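Local coordinates for nitrogenase iron-molybdenum cofactor biosynthesis protein NifB (Methanothermobacter thermautotrophicus, PDB 7JMA), which probably carries out the radical SAM-dependent carbide insertion that couples two [4Fe-4S] clusters into the [8Fe-9S-C] precursor of the nitrogenase iron-molybdenum cofactor, at residues A[196-199]-A[200-203]. Numbering follows the deposited sequence.
Sequences VLIP and GLND
Val196 O receives the side-chain amide of Asn202 almost head-on: ND2 lies 2.8 Å from that O, the N-H...O angle is 170°, and Val196 O lies in the plane of the Asn202 amide. The same ND2 also donates to Asn143 O, while Val196 N is bonded to Asn143 OD1. Leu197 brings its CD1 to 3.5 Å from Asp203 CA, a purely apolar touch that suits a leucine also packed on helix 240-251. At Ile198 the backbone N gives its hydrogen to Asn202 OD1 at 2.7 Å, the donor standing 20° out of the plane of the Asn202 side-chain carbonyl. With CG between its own backbone N and carbonyl carbon (chi1 70°), Asn202 turns its amide back toward the strand end, where one group acts as both donor and acceptor. Replacing Asn202 by alanine removes both amide arms and would probably leave Val196 O, Ile198 N and Asn143 O without these partners, weakening the loop's hold on the strand end. Ile198 O takes two backbone bonds, from Leu201 N at 3.0 Å and Asn202 N at 3.1 Å, the first closing a beta turn across Pro199 and Gly200. Branched Ile198 lays CG2 3.6 Å from Leu201 CB, the two side chains running alongside each other. Pro199, its phi restricted by the pyrrolidine ring, suits the first corner of this type II turn; Gly200 takes the second, where positive phi favours glycine. Asp203 curls its carboxylate back against Pro199. The loop leads from strand 190-197 of the parallel sheet to helix 206-216; Leu197 pairs through its backbone with Ile224 and Leu226, and the side chain of Ile198 lies about 7 Å from that of Cys42, a ligand of a [4Fe-4S] cluster absent from this model.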
# COMPACT_ATOMS: atom_id res chain seq x y z
N VAL A 196 8.56 -1.07 5.29
CA VAL A 196 9.20 -2.24 5.89
C VAL A 196 10.59 -1.85 6.38
O VAL A 196 11.42 -1.34 5.61
CB VAL A 196 9.26 -3.40 4.90
CG1 VAL A 196 9.97 -4.62 5.53
CG2 VAL A 196 7.85 -3.77 4.41
N LEU A 197 10.85 -2.11 7.65
CA LEU A 197 12.15 -1.80 8.24
C LEU A 197 13.10 -2.95 7.91
O LEU A 197 12.92 -4.07 8.39
CB LEU A 197 12.01 -1.60 9.74
CG LEU A 197 13.29 -1.35 10.52
CD1 LEU A 197 14.00 -0.15 9.94
CD2 LEU A 197 12.96 -1.14 11.98
N ILE A 198 14.10 -2.68 7.08
CA ILE A 198 15.07 -3.69 6.66
C ILE A 198 16.40 -3.35 7.30
O ILE A 198 17.10 -2.44 6.84
CB ILE A 198 15.20 -3.77 5.13
CG1 ILE A 198 13.84 -4.03 4.47
CG2 ILE A 198 16.19 -4.88 4.75
CD1 ILE A 198 13.75 -3.52 3.05
N PRO A 199 16.79 -4.04 8.37
CA PRO A 199 18.04 -3.71 9.06
C PRO A 199 19.22 -3.80 8.11
O PRO A 199 19.36 -4.77 7.35
CB PRO A 199 18.12 -4.75 10.17
CG PRO A 199 16.71 -5.19 10.37
CD PRO A 199 16.08 -5.15 9.02
N GLY A 200 20.06 -2.78 8.13
CA GLY A 200 21.23 -2.74 7.28
C GLY A 200 20.97 -2.32 5.85
O GLY A 200 21.89 -2.34 5.04
N LEU A 201 19.73 -1.93 5.52
CA LEU A 201 19.42 -1.49 4.17
C LEU A 201 18.72 -0.14 4.19
O LEU A 201 19.19 0.81 3.56
CB LEU A 201 18.55 -2.53 3.45
CG LEU A 201 18.30 -2.28 1.96
CD1 LEU A 201 19.62 -2.06 1.23
CD2 LEU A 201 17.57 -3.48 1.36
N ASN A 202 17.59 -0.03 4.90
CA ASN A 202 16.88 1.23 4.98
C ASN A 202 16.62 1.69 6.42
O ASN A 202 15.82 2.61 6.62
CB ASN A 202 15.55 1.15 4.20
CG ASN A 202 14.51 0.24 4.87
OD1 ASN A 202 14.78 -0.39 5.90
ND2 ASN A 202 13.33 0.17 4.28
N ASP A 203 17.30 1.10 7.41
CA ASP A 203 16.97 1.38 8.80
C ASP A 203 17.17 2.84 9.17
O ASP A 203 16.37 3.43 9.91
CB ASP A 203 17.79 0.48 9.73
CG ASP A 203 19.19 0.23 9.22
OD1 ASP A 203 19.78 1.14 8.59
OD2 ASP A 203 19.70 -0.88 9.45